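Local structure of 7,8-dihydro-6-hydroxymethylpterin pyrophosphokinase-dihydropteroate synthase (Plasmodium falciparum, 6JWV) at residues L528-G533 / K552-Q557; T542-L547 / G579-H584; D482-N487 / N502-C507. The protein probably catalyses two steps of folate biosynthesis, pyrophosphorylation of 6-hydroxymethyl-7,8-dihydropterin with ATP and condensation of the product with 4-aminobenzoate to 7,8-dihydropteroate. The protein carries 1 engineered substitution. All coordinates share one frame; numbering follows the deposited sequence.

Contact 1 (L528-G533 / K552-Q557); sequences LMHKRG and KNYLEQ. With XTZ (4-{[(2-amino-4-oxo-3,4,7,8-tetrahydropteridin-6-yl)methyl]amino}-N-(1,3-thiazol-2-yl)benzenesulfonamide), chain C; ACT (acetate ion), chain I.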
loop_
_atom_site.group_PDB
_atom_site.type_symbol
_atom_site.label_atom_id
_atom_site.label_comp_id
_atom_site.label_asym_id
_atom_site.label_seq_id
_atom_site.Cartn_x
_atom_site.Cartn_y
_atom_site.Cartn_z
ATOM N N LEU A 528 -15.547 -20.341 -5.473
ATOM C CA LEU A 528 -14.745 -21.425 -6.076
ATOM C C LEU A 528 -13.358 -21.453 -5.464
ATOM O O LEU A 528 -12.599 -20.512 -5.628
ATOM C CB LEU A 528 -14.655 -21.255 -7.612
ATOM C CG LEU A 528 -15.934 -21.424 -8.450
ATOM C CD1 LEU A 528 -15.684 -21.220 -9.947
ATOM C CD2 LEU A 528 -16.617 -22.773 -8.189
ATOM N N MET A 529 -13.027 -22.527 -4.756
ATOM C CA MET A 529 -11.721 -22.622 -4.058
ATOM C C MET A 529 -10.786 -23.625 -4.714
ATOM O O MET A 529 -11.237 -24.692 -5.142
ATOM C CB MET A 529 -11.899 -22.988 -2.581
ATOM C CG MET A 529 -10.792 -22.458 -1.674
ATOM S SD MET A 529 -10.538 -23.340 -0.100
ATOM C CE MET A 529 -10.019 -24.954 -0.708
ATOM N N HIS A 530 -9.499 -23.276 -4.793
ATOM C CA HIS A 530 -8.472 -24.227 -5.227
ATOM C C HIS A 530 -7.953 -25.078 -4.061
ATOM O O HIS A 530 -7.505 -24.545 -3.042
ATOM C CB HIS A 530 -7.294 -23.538 -5.932
ATOM C CG HIS A 530 -6.194 -24.483 -6.300
ATOM N ND1 HIS A 530 -5.185 -24.825 -5.427
ATOM C CD2 HIS A 530 -5.982 -25.213 -7.422
ATOM C CE1 HIS A 530 -4.391 -25.713 -5.998
ATOM N NE2 HIS A 530 -4.849 -25.962 -7.213
ATOM N N LYS A 531 -8.023 -26.399 -4.233
ATOM C CA LYS A 531 -7.307 -27.372 -3.390
ATOM C C LYS A 531 -6.868 -28.562 -4.229
ATOM O O LYS A 531 -7.341 -28.730 -5.342
ATOM C CB LYS A 531 -8.164 -27.849 -2.206
ATOM C CG LYS A 531 -9.312 -28.782 -2.554
ATOM C CD LYS A 531 -10.102 -29.123 -1.301
ATOM C CE LYS A 531 -11.391 -29.881 -1.600
ATOM N NZ LYS A 531 -11.180 -31.181 -2.319
ATOM N N ARG A 532 -5.960 -29.371 -3.686
ATOM C CA ARG A 532 -5.663 -30.702 -4.218
ATOM C C ARG A 532 -5.943 -31.747 -3.158
ATOM O O ARG A 532 -5.670 -31.528 -1.970
ATOM C CB ARG A 532 -4.220 -30.810 -4.654
ATOM C CG ARG A 532 -3.892 -30.102 -5.950
ATOM C CD ARG A 532 -2.389 -30.113 -6.096
ATOM N NE ARG A 532 -1.889 -29.642 -7.383
ATOM C CZ ARG A 532 -0.596 -29.452 -7.628
ATOM N NH1 ARG A 532 0.299 -29.663 -6.673
ATOM N NH2 ARG A 532 -0.189 -29.018 -8.806
ATOM N N GLY A 533 -6.507 -32.876 -3.596
ATOM C CA GLY A 533 -6.742 -34.043 -2.741
ATOM C C GLY A 533 -7.762 -33.843 -1.634
ATOM O O GLY A 533 -8.779 -33.161 -1.809
ATOM N N LYS A 552 -4.395 -19.755 -10.722
ATOM C CA LYS A 552 -5.240 -18.775 -11.374
ATOM C C LYS A 552 -5.904 -19.388 -12.605
ATOM O O LYS A 552 -7.103 -19.197 -12.811
ATOM C CB LYS A 552 -4.473 -17.479 -11.698
ATOM C CG LYS A 552 -5.330 -16.374 -12.320
ATOM C CD LYS A 552 -4.488 -15.215 -12.849
ATOM C CE LYS A 552 -5.259 -14.344 -13.837
ATOM N NZ LYS A 552 -4.582 -13.034 -14.100
ATOM N N ASN A 553 -5.150 -20.145 -13.398
ATOM C CA ASN A 553 -5.717 -20.799 -14.592
ATOM C C ASN A 553 -6.766 -21.829 -14.185
ATOM O O ASN A 553 -7.823 -21.899 -14.809
ATOM C CB ASN A 553 -4.619 -21.397 -15.513
ATOM C CG ASN A 553 -5.157 -22.462 -16.478
ATOM O OD1 ASN A 553 -4.977 -23.676 -16.250
ATOM N ND2 ASN A 553 -5.839 -22.020 -17.554
ATOM N N TYR A 554 -6.472 -22.607 -13.135
ATOM C CA TYR A 554 -7.409 -23.598 -12.617
ATOM C C TYR A 554 -8.753 -22.922 -12.308
ATOM O O TYR A 554 -9.795 -23.375 -12.795
ATOM C CB TYR A 554 -6.841 -24.323 -11.396
ATOM C CG TYR A 554 -7.853 -25.176 -10.625
ATOM C CD1 TYR A 554 -8.628 -24.616 -9.577
ATOM C CD2 TYR A 554 -8.048 -26.545 -10.940
ATOM C CE1 TYR A 554 -9.561 -25.384 -8.879
ATOM C CE2 TYR A 554 -8.979 -27.321 -10.249
ATOM C CZ TYR A 554 -9.723 -26.738 -9.220
ATOM O OH TYR A 554 -10.635 -27.481 -8.523
ATOM N N LEU A 555 -8.709 -21.830 -11.534
ATOM C CA LEU A 555 -9.912 -21.100 -11.155
ATOM C C LEU A 555 -10.654 -20.523 -12.339
ATOM O O LEU A 555 -11.873 -20.629 -12.406
ATOM C CB LEU A 555 -9.615 -20.039 -10.102
ATOM C CG LEU A 555 -9.297 -20.575 -8.701
ATOM C CD1 LEU A 555 -8.842 -19.438 -7.812
ATOM C CD2 LEU A 555 -10.476 -21.328 -8.094
ATOM N N GLU A 556 -9.913 -19.945 -13.279
ATOM C CA GLU A 556 -10.468 -19.482 -14.554
ATOM C C GLU A 556 -11.214 -20.593 -15.316
ATOM O O GLU A 556 -12.328 -20.384 -15.782
ATOM C CB GLU A 556 -9.386 -18.826 -15.407
ATOM C CG GLU A 556 -9.091 -17.402 -14.974
ATOM C CD GLU A 556 -7.850 -16.787 -15.620
ATOM O OE1 GLU A 556 -6.978 -17.525 -16.102
ATOM O OE2 GLU A 556 -7.725 -15.539 -15.633
ATOM N N GLN A 557 -10.631 -21.779 -15.384
ATOM C CA GLN A 557 -11.266 -22.877 -16.088
ATOM C C GLN A 557 -12.540 -23.328 -15.385
ATOM O O GLN A 557 -13.534 -23.612 -16.037
ATOM C CB GLN A 557 -10.294 -24.048 -16.302
ATOM C CG GLN A 557 -9.045 -23.692 -17.120
ATOM C CD GLN A 557 -8.013 -24.825 -17.197
ATOM O OE1 GLN A 557 -7.091 -24.783 -18.039
ATOM N NE2 GLN A 557 -8.150 -25.839 -16.327
HETATM O O3 XTZ C . -9.520 -20.857 2.935
HETATM C C16 XTZ C . -10.706 -21.240 2.871
HETATM N N2 XTZ C . -11.513 -20.792 1.898
HETATM C C3 XTZ C . -11.263 -22.203 3.857
HETATM N N4 XTZ C . -10.540 -22.737 4.875
HETATM C C4 XTZ C . -11.125 -23.618 5.742
HETATM C C15 XTZ C . -12.572 -24.040 5.623
HETATM N N8 XTZ C . -13.278 -23.428 4.506
HETATM C C2 XTZ C . -12.698 -22.565 3.669
HETATM N N3 XTZ C . -13.398 -22.018 2.638
HETATM C C1 XTZ C . -12.800 -21.160 1.779
HETATM N N1 XTZ C . -13.507 -20.635 0.759
HETATM C C5 XTZ C . -10.352 -24.226 6.888
HETATM N N5 XTZ C . -9.413 -25.248 6.420
HETATM C C6 XTZ C . -8.091 -25.267 6.783
HETATM C C14 XTZ C . -7.754 -24.991 8.115
HETATM C C13 XTZ C . -6.427 -24.997 8.503
HETATM C C9 XTZ C . -5.401 -25.273 7.593
HETATM C C8 XTZ C . -5.724 -25.565 6.252
HETATM C C7 XTZ C . -7.068 -25.564 5.851
HETATM S S1 XTZ C . -3.885 -25.271 8.141
HETATM O O1 XTZ C . -3.428 -23.993 8.553
HETATM O O2 XTZ C . -3.007 -25.685 7.077
HETATM N N6 XTZ C . -3.798 -26.258 9.429
HETATM C C10 XTZ C . -4.169 -25.973 10.724
HETATM S S2 XTZ C . -3.613 -26.867 12.102
HETATM C C12 XTZ C . -4.527 -25.898 13.219
HETATM C C11 XTZ C . -5.217 -24.944 12.460
HETATM N N7 XTZ C . -5.022 -24.983 11.097
HETATM C C ACT I . -3.201 -27.439 -9.880
HETATM O O ACT I . -3.636 -28.043 -8.872
HETATM O OXT ACT I . -2.110 -27.716 -10.400
HETATM C CH3 ACT I . -3.979 -26.343 -10.523
HETATM O O HOH W 1 -10.375 -27.314 -6.018
#
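Leu555, His530 and Tyr554 carry the meeting of the end of strand 525-529 with helix 547-564. Leu555 works through one methyl: its CD2 lies 3.4 Å from Leu528 O and 4.2 Å from Leu528 CB, while Phe574 of the next strand also touches this side chain. One helical position back, the Tyr554 ring forms a T-shaped stack with His530, ring centroids 5.0 Å apart. The planes stand at 88°. His530 CD2 sits over one tyrosine face, 3.5 Å from Tyr554 CD1 and displaced toward the rim. A His530 chi1 of 176° places CG opposite the backbone N and turns that edge to the helix. His530 NE2 donates to acetate O at 2.9 Å, nearly straight at 169°, and His530 ND1 pairs with Lys582 NZ. Arg532 grips the same acetate, NE to O at 2.8 Å and NH2 to OXT at 2.8 Å. A water bridges the segments, donating to Met529 O at 2.9 Å, accepting from Lys531 N and meeting Tyr554 OH. This helix-on-strand packing of the TIM-barrel domain is thus apolar at Leu555 and water-bridged at Tyr554; the acetate, probably from the crystallisation liquor, is consistent with a spot suited to a small anion.

Contact 2 (T542-L547 / G579-H584); sequences TNYDNL and GFAKKH. With XTZ (4-{[(2-amino-4-oxo-3,4,7,8-tetrahydropteridin-6-yl)methyl]amino}-N-(1,3-thiazol-2-yl)benzenesulfonamide), chain C.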
loop_
_atom_site.group_PDB
_atom_site.type_symbol
_atom_site.label_atom_id
_atom_site.label_comp_id
_atom_site.label_asym_id
_atom_site.label_seq_id
_atom_site.Cartn_x
_atom_site.Cartn_y
_atom_site.Cartn_z
ATOM N N THR A 542 2.039 -31.046 -3.531
ATOM C CA THR A 542 2.548 -29.722 -3.251
ATOM C C THR A 542 3.494 -29.209 -4.350
ATOM O O THR A 542 4.106 -28.150 -4.220
ATOM C CB THR A 542 3.130 -29.731 -1.803
ATOM O OG1 THR A 542 2.637 -28.614 -1.067
ATOM C CG2 THR A 542 4.662 -29.826 -1.734
ATOM N N ASN A 543 3.570 -29.954 -5.449
ATOM C CA ASN A 543 4.453 -29.628 -6.563
ATOM C C ASN A 543 3.697 -28.860 -7.637
ATOM O O ASN A 543 2.650 -29.312 -8.101
ATOM C CB ASN A 543 5.067 -30.899 -7.140
ATOM C CG ASN A 543 6.456 -30.663 -7.697
ATOM O OD1 ASN A 543 7.451 -30.671 -6.955
ATOM N ND2 ASN A 543 6.538 -30.443 -9.008
ATOM N N TYR A 544 4.231 -27.695 -8.011
ATOM C CA TYR A 544 3.611 -26.785 -8.979
ATOM C C TYR A 544 4.683 -26.262 -9.899
ATOM O O TYR A 544 5.737 -25.849 -9.435
ATOM C CB TYR A 544 2.961 -25.582 -8.269
ATOM C CG TYR A 544 1.767 -25.900 -7.402
ATOM C CD1 TYR A 544 1.923 -26.251 -6.067
ATOM C CD2 TYR A 544 0.475 -25.843 -7.917
ATOM C CE1 TYR A 544 0.827 -26.532 -5.266
ATOM C CE2 TYR A 544 -0.627 -26.131 -7.124
ATOM C CZ TYR A 544 -0.442 -26.480 -5.799
ATOM O OH TYR A 544 -1.525 -26.771 -5.008
ATOM N N ASP A 545 4.415 -26.246 -11.200
ATOM C CA ASP A 545 5.368 -25.668 -12.162
ATOM C C ASP A 545 5.421 -24.141 -12.134
ATOM O O ASP A 545 6.502 -23.559 -12.282
ATOM C CB ASP A 545 5.086 -26.164 -13.581
ATOM C CG ASP A 545 5.296 -27.659 -13.730
ATOM O OD1 ASP A 545 6.048 -28.248 -12.900
ATOM O OD2 ASP A 545 4.696 -28.242 -14.672
ATOM N N ASN A 546 4.253 -23.514 -11.955
ATOM C CA ASN A 546 4.102 -22.066 -11.896
ATOM C C ASN A 546 2.965 -21.776 -10.910
ATOM O O ASN A 546 1.851 -21.414 -11.316
ATOM C CB ASN A 546 3.816 -21.490 -13.297
ATOM C CG ASN A 546 3.939 -19.961 -13.369
ATOM O OD1 ASN A 546 4.048 -19.254 -12.355
ATOM N ND2 ASN A 546 3.910 -19.441 -14.591
ATOM N N LEU A 547 3.277 -21.924 -9.616
ATOM C CA LEU A 547 2.312 -21.855 -8.514
ATOM C C LEU A 547 1.211 -20.827 -8.734
ATOM O O LEU A 547 0.031 -21.188 -8.858
ATOM C CB LEU A 547 3.014 -21.617 -7.160
ATOM C CG LEU A 547 2.110 -21.404 -5.927
ATOM C CD1 LEU A 547 1.505 -22.689 -5.372
ATOM C CD2 LEU A 547 2.848 -20.633 -4.839
ATOM N N GLY A 579 -3.241 -22.667 2.456
ATOM C CA GLY A 579 -3.062 -23.884 3.266
ATOM C C GLY A 579 -3.617 -25.196 2.699
ATOM O O GLY A 579 -3.405 -26.259 3.286
ATOM N N PHE A 580 -4.335 -25.143 1.579
ATOM C CA PHE A 580 -4.882 -26.363 0.961
ATOM C C PHE A 580 -3.992 -26.878 -0.179
ATOM O O PHE A 580 -4.103 -26.409 -1.329
ATOM C CB PHE A 580 -6.266 -26.079 0.396
ATOM C CG PHE A 580 -7.359 -26.016 1.412
ATOM C CD1 PHE A 580 -7.741 -24.788 1.967
ATOM C CD2 PHE A 580 -8.069 -27.167 1.756
ATOM C CE1 PHE A 580 -8.789 -24.717 2.868
ATOM C CE2 PHE A 580 -9.117 -27.101 2.649
ATOM C CZ PHE A 580 -9.474 -25.874 3.212
ATOM N N ALA A 581 -3.134 -27.851 0.131
ATOM C CA ALA A 581 -2.105 -28.362 -0.807
ATOM C C ALA A 581 -1.074 -27.283 -1.208
ATOM O O ALA A 581 -0.698 -27.124 -2.398
ATOM C CB ALA A 581 -2.723 -29.052 -2.025
ATOM N N LYS A 582 -0.636 -26.542 -0.188
ATOM C CA LYS A 582 0.413 -25.555 -0.324
ATOM C C LYS A 582 1.279 -25.630 0.908
ATOM O O LYS A 582 0.767 -25.595 2.030
ATOM C CB LYS A 582 -0.170 -24.141 -0.426
ATOM C CG LYS A 582 -0.860 -23.781 -1.737
ATOM C CD LYS A 582 -2.357 -23.673 -1.552
ATOM C CE LYS A 582 -3.061 -23.597 -2.890
ATOM N NZ LYS A 582 -4.512 -23.881 -2.754
ATOM N N LYS A 583 2.589 -25.723 0.714
ATOM C CA LYS A 583 3.534 -25.482 1.803
ATOM C C LYS A 583 3.404 -24.009 2.259
ATOM O O LYS A 583 3.010 -23.136 1.468
ATOM C CB LYS A 583 4.952 -25.746 1.309
ATOM C CG LYS A 583 5.326 -27.214 1.107
ATOM C CD LYS A 583 6.316 -27.383 -0.048
ATOM C CE LYS A 583 7.555 -26.480 0.025
ATOM N NZ LYS A 583 7.810 -25.782 -1.280
ATOM N N HIS A 584 3.729 -23.728 3.516
ATOM C CA HIS A 584 3.682 -22.352 4.058
ATOM C C HIS A 584 4.244 -21.238 3.158
ATOM O O HIS A 584 3.598 -20.198 2.999
ATOM C CB HIS A 584 4.342 -22.306 5.421
ATOM C CG HIS A 584 3.740 -23.256 6.405
ATOM N ND1 HIS A 584 2.508 -23.848 6.212
ATOM C CD2 HIS A 584 4.180 -23.690 7.608
ATOM C CE1 HIS A 584 2.226 -24.621 7.241
ATOM N NE2 HIS A 584 3.221 -24.539 8.106
HETATM O O3 XTZ C . -9.520 -20.857 2.935
HETATM C C16 XTZ C . -10.706 -21.240 2.871
HETATM N N2 XTZ C . -11.513 -20.792 1.898
HETATM C C3 XTZ C . -11.263 -22.203 3.857
HETATM N N4 XTZ C . -10.540 -22.737 4.875
HETATM C C4 XTZ C . -11.125 -23.618 5.742
HETATM C C15 XTZ C . -12.572 -24.040 5.623
HETATM N N8 XTZ C . -13.278 -23.428 4.506
HETATM C C2 XTZ C . -12.698 -22.565 3.669
HETATM N N3 XTZ C . -13.398 -22.018 2.638
HETATM C C1 XTZ C . -12.800 -21.160 1.779
HETATM N N1 XTZ C . -13.507 -20.635 0.759
HETATM C C5 XTZ C . -10.352 -24.226 6.888
HETATM N N5 XTZ C . -9.413 -25.248 6.420
HETATM C C6 XTZ C . -8.091 -25.267 6.783
HETATM C C14 XTZ C . -7.754 -24.991 8.115
HETATM C C13 XTZ C . -6.427 -24.997 8.503
HETATM C C9 XTZ C . -5.401 -25.273 7.593
HETATM C C8 XTZ C . -5.724 -25.565 6.252
HETATM C C7 XTZ C . -7.068 -25.564 5.851
HETATM S S1 XTZ C . -3.885 -25.271 8.141
HETATM O O1 XTZ C . -3.428 -23.993 8.553
HETATM O O2 XTZ C . -3.007 -25.685 7.077
HETATM N N6 XTZ C . -3.798 -26.258 9.429
HETATM C C10 XTZ C . -4.169 -25.973 10.724
HETATM S S2 XTZ C . -3.613 -26.867 12.102
HETATM C C12 XTZ C . -4.527 -25.898 13.219
HETATM C C11 XTZ C . -5.217 -24.944 12.460
HETATM N N7 XTZ C . -5.022 -24.983 11.097
#
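Tyr544 and Ala581 supply the hydrogen bond of this contact. Tyr544 OH donates to Ala581 O at 2.8 Å; the donor stands 26° out of the carbonyl plane, and the oxygen lies at the edge of the phenol ring, near its plane. Tyr544 chi1 of -67° sets CG opposite its own carbonyl carbon and carries the ring across to the other loop, while Leu547 CD1 rests over one face near the rim, 3.6 Å above the Tyr544 ring plane. Arg532 adds a cation-pi contact to the same ring. On this buried side Lys582 NZ donates to Phe580 O at 2.9 Å and also bonds Gly577 O and Ile576 O, tying several carbonyls of its own loop together.

These segments are two loops of the TIM-barrel domain, one following strand 525-529 and the other strand 572-575, and they lead into helices 547-564 and 584-592. The second loop also reaches the ligand: the C7 edge of the XTZ benzene ring comes over one Phe580 face, toward its rim, and Phe580 CZ is 3.3 Å from XTZ N5, the amine that links the pterin methylene to the benzene ring.

Where the tight side has a directed bond and a buried lysine, the solvent side relies on methyl and methylene groups. Thr542 has more surface buried here than any other residue of the two segments; its CG2 meets the aliphatic chain of the exposed Lys583, 3.4 Å from Lys583 CD, while OG1 faces the 581-583 backbone. The two side chains cross at about a right angle, and the lysine chain is bent at three torsions. Gln586 spans this outer edge with its amide, accepting from Lys583 N, just before helix 584-592, and donating to Thr542 O.

Contact 3 (D482-N487 / N502-C507); sequences DTINYN and NDISAC. With XTZ (4-{[(2-amino-4-oxo-3,4,7,8-tetrahydropteridin-6-yl)methyl]amino}-N-(1,3-thiazol-2-yl)benzenesulfonamide), chain C.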
loop_
_atom_site.group_PDB
_atom_site.type_symbol
_atom_site.label_atom_id
_atom_site.label_comp_id
_atom_site.label_asym_id
_atom_site.label_seq_id
_atom_site.Cartn_x
_atom_site.Cartn_y
_atom_site.Cartn_z
ATOM N N ASP A 482 -20.562 -23.596 3.696
ATOM C CA ASP A 482 -19.338 -24.309 3.342
ATOM C C ASP A 482 -19.676 -25.797 3.233
ATOM O O ASP A 482 -19.735 -26.509 4.215
ATOM C CB ASP A 482 -18.291 -24.055 4.425
ATOM C CG ASP A 482 -16.914 -24.588 4.084
ATOM O OD1 ASP A 482 -16.761 -25.570 3.324
ATOM O OD2 ASP A 482 -15.941 -24.036 4.625
ATOM N N THR A 483 -19.922 -26.250 2.017
ATOM C CA THR A 483 -20.330 -27.628 1.762
ATOM C C THR A 483 -19.937 -28.047 0.374
ATOM O O THR A 483 -19.827 -27.198 -0.518
ATOM C CB THR A 483 -21.848 -27.875 1.956
ATOM O OG1 THR A 483 -22.126 -29.245 1.652
ATOM C CG2 THR A 483 -22.720 -26.991 1.073
ATOM N N ILE A 484 -19.717 -29.352 0.208
ATOM C CA ILE A 484 -19.533 -29.960 -1.138
ATOM C C ILE A 484 -20.600 -31.007 -1.424
ATOM O O ILE A 484 -20.541 -31.692 -2.447
ATOM C CB ILE A 484 -18.124 -30.564 -1.352
ATOM C CG1 ILE A 484 -17.884 -31.758 -0.409
ATOM C CG2 ILE A 484 -17.072 -29.474 -1.219
ATOM C CD1 ILE A 484 -16.697 -32.624 -0.754
ATOM N N ASN A 485 -21.559 -31.120 -0.506
ATOM C CA ASN A 485 -22.583 -32.156 -0.552
ATOM C C ASN A 485 -23.803 -31.556 -1.189
ATOM O O ASN A 485 -24.440 -30.668 -0.610
ATOM C CB ASN A 485 -22.925 -32.676 0.861
ATOM C CG ASN A 485 -23.649 -34.031 0.852
ATOM O OD1 ASN A 485 -23.985 -34.585 -0.212
ATOM N ND2 ASN A 485 -23.897 -34.577 2.050
ATOM N N TYR A 486 -24.097 -32.035 -2.396
ATOM C CA TYR A 486 -25.358 -31.803 -3.085
ATOM C C TYR A 486 -26.553 -31.860 -2.119
ATOM O O TYR A 486 -27.324 -30.899 -2.045
ATOM C CB TYR A 486 -25.518 -32.828 -4.213
ATOM C CG TYR A 486 -26.727 -32.632 -5.109
ATOM C CD1 TYR A 486 -28.020 -32.960 -4.674
ATOM C CD2 TYR A 486 -26.579 -32.152 -6.411
ATOM C CE1 TYR A 486 -29.124 -32.789 -5.504
ATOM C CE2 TYR A 486 -27.676 -31.996 -7.250
ATOM C CZ TYR A 486 -28.940 -32.311 -6.785
ATOM O OH TYR A 486 -30.020 -32.148 -7.608
ATOM N N ASN A 487 -26.672 -32.958 -1.366
ATOM C CA ASN A 487 -27.838 -33.197 -0.514
ATOM C C ASN A 487 -28.067 -32.075 0.499
ATOM O O ASN A 487 -29.194 -31.597 0.651
ATOM C CB ASN A 487 -27.767 -34.574 0.175
ATOM C CG ASN A 487 -28.197 -35.725 -0.738
ATOM O OD1 ASN A 487 -28.825 -35.519 -1.774
ATOM N ND2 ASN A 487 -27.863 -36.948 -0.343
ATOM N N ASN A 502 -20.246 -22.038 -0.657
ATOM C CA ASN A 502 -18.783 -22.042 -0.541
ATOM C C ASN A 502 -18.321 -23.479 -0.775
ATOM O O ASN A 502 -18.381 -24.333 0.128
ATOM C CB ASN A 502 -18.330 -21.477 0.822
ATOM C CG ASN A 502 -16.829 -21.604 1.066
ATOM O OD1 ASN A 502 -16.027 -21.758 0.143
ATOM N ND2 ASN A 502 -16.442 -21.534 2.326
ATOM N N ASP A 503 -17.914 -23.744 -2.018
ATOM C CA ASP A 503 -17.495 -25.077 -2.466
ATOM C C ASP A 503 -15.973 -25.149 -2.546
ATOM O O ASP A 503 -15.352 -24.594 -3.468
ATOM C CB ASP A 503 -18.126 -25.420 -3.821
ATOM C CG ASP A 503 -18.018 -26.920 -4.173
ATOM O OD1 ASP A 503 -16.907 -27.527 -4.088
ATOM O OD2 ASP A 503 -19.063 -27.493 -4.568
ATOM N N ILE A 504 -15.375 -25.851 -1.590
ATOM C CA ILE A 504 -13.920 -25.944 -1.517
ATOM C C ILE A 504 -13.282 -26.808 -2.615
ATOM O O ILE A 504 -12.067 -26.774 -2.793
ATOM C CB ILE A 504 -13.417 -26.329 -0.102
ATOM C CG1 ILE A 504 -14.035 -27.655 0.377
ATOM C CG2 ILE A 504 -13.654 -25.178 0.878
ATOM C CD1 ILE A 504 -13.215 -28.378 1.424
ATOM N N SER A 505 -14.096 -27.560 -3.361
ATOM C CA SER A 505 -13.608 -28.377 -4.472
ATOM C C SER A 505 -13.826 -27.665 -5.812
ATOM O O SER A 505 -13.511 -28.204 -6.885
ATOM C CB SER A 505 -14.291 -29.742 -4.469
ATOM O OG SER A 505 -15.601 -29.678 -5.019
ATOM N N ALA A 506 -14.365 -26.446 -5.728
ATOM C CA ALA A 506 -14.712 -25.625 -6.885
ATOM C C ALA A 506 -15.694 -26.378 -7.791
ATOM O O ALA A 506 -15.552 -26.423 -9.018
ATOM C CB ALA A 506 -13.456 -25.142 -7.627
ATOM N N CYS A 507 -16.690 -26.983 -7.147
ATOM C CA CYS A 507 -17.739 -27.798 -7.792
ATOM C C CYS A 507 -17.208 -28.963 -8.649
ATOM O O CYS A 507 -17.911 -29.407 -9.547
ATOM C CB CYS A 507 -18.739 -26.908 -8.579
ATOM S SG CYS A 507 -19.357 -25.464 -7.646
HETATM O O3 XTZ C . -9.520 -20.857 2.935
HETATM C C16 XTZ C . -10.706 -21.240 2.871
HETATM N N2 XTZ C . -11.513 -20.792 1.898
HETATM C C3 XTZ C . -11.263 -22.203 3.857
HETATM N N4 XTZ C . -10.540 -22.737 4.875
HETATM C C4 XTZ C . -11.125 -23.618 5.742
HETATM C C15 XTZ C . -12.572 -24.040 5.623
HETATM N N8 XTZ C . -13.278 -23.428 4.506
HETATM C C2 XTZ C . -12.698 -22.565 3.669
HETATM N N3 XTZ C . -13.398 -22.018 2.638
HETATM C C1 XTZ C . -12.800 -21.160 1.779
HETATM N N1 XTZ C . -13.507 -20.635 0.759
HETATM C C5 XTZ C . -10.352 -24.226 6.888
HETATM N N5 XTZ C . -9.413 -25.248 6.420
HETATM C C6 XTZ C . -8.091 -25.267 6.783
HETATM C C14 XTZ C . -7.754 -24.991 8.115
HETATM C C13 XTZ C . -6.427 -24.997 8.503
HETATM C C9 XTZ C . -5.401 -25.273 7.593
HETATM C C8 XTZ C . -5.724 -25.565 6.252
HETATM C C7 XTZ C . -7.068 -25.564 5.851
HETATM S S1 XTZ C . -3.885 -25.271 8.141
HETATM O O1 XTZ C . -3.428 -23.993 8.553
HETATM O O2 XTZ C . -3.007 -25.685 7.077
HETATM N N6 XTZ C . -3.798 -26.258 9.429
HETATM C C10 XTZ C . -4.169 -25.973 10.724
HETATM S S2 XTZ C . -3.613 -26.867 12.102
HETATM C C12 XTZ C . -4.527 -25.898 13.219
HETATM C C11 XTZ C . -5.217 -24.944 12.460
HETATM N N7 XTZ C . -5.022 -24.983 11.097
HETATM O O HOH W 2 -17.087 -26.770 0.761
#
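Asn502 and Asp482 sit beside each other on neighbouring parallel strands, their side chains pointing the same way from one face of the sheet. Followed outward, Asn502 begins with CB, 3.9 Å from Asp482 CA. Its chi1 of 173° carries CG away from the backbone N and toward the bound pterin, 3.5 Å from XTZ N1. The amide ends in a two-pronged grip: Asn502 OD1 accepts from XTZ N1 at 2.8 Å, and Asn502 ND2 donates to XTZ N3 at 3.1 Å with an angle of 167°. ND2 also has a partner in Asp430 OD2, a second-shell carboxylate that would fix which way round the amide lies. Alongside, Asp482 OD2 accepts from XTZ N8 at 2.7 Å. Carboxylate and amide planes are 46° apart, and Asp482 OD2 and Asn502 ND2 are close but not hydrogen-bonded.

The backbones hold these tips in step. Thr483 N donates to Asn502 O at 3.1 Å, and a water donates to Asp482 OD1 and Asn502 O while accepting from Ile504 N. Ile484 CG2 touches Ile504 CG1 at 3.9 Å, and Ile504 CG2 lies 3.6 Å from XTZ N3. Asp503 OD1 closes an Asx turn with Ser505 N and also accepts from Ser505 OG and Cys507 N.

The contact belongs to the beta-alpha-beta unit of strand 478-482, helix 486-494 and strand 500-503, and lines the pterin pocket of the dihydropteroate synthase domain. Its donors and acceptors complement N1, N3 and N8, consistent with recognition of the pterin by hydrogen bonding as well as by shape.

All three contacts belong to the TIM-barrel pterin-binding domain and touch XTZ. Along the chain contact 3 closes before contact 1 opens, whereas the segments of contacts 1 and 2 alternate. Strands 500-503 and 525-529 are neighbours in the parallel sheet, and contacts 3 and 1, with centres about 13 Å apart, meet just past the ends of these strands. Contacts 1 and 2, with centres about 12 Å apart, share helix 547-564 and are joined by polar links, among them a probable hydrogen bond from Arg532 NH1 to Asn543 O. Contacts 2 and 3 lie about 21 Å apart between centres and do not touch. Contacts 1 and 3 border the pterin, contact 2 the linker and benzene ring.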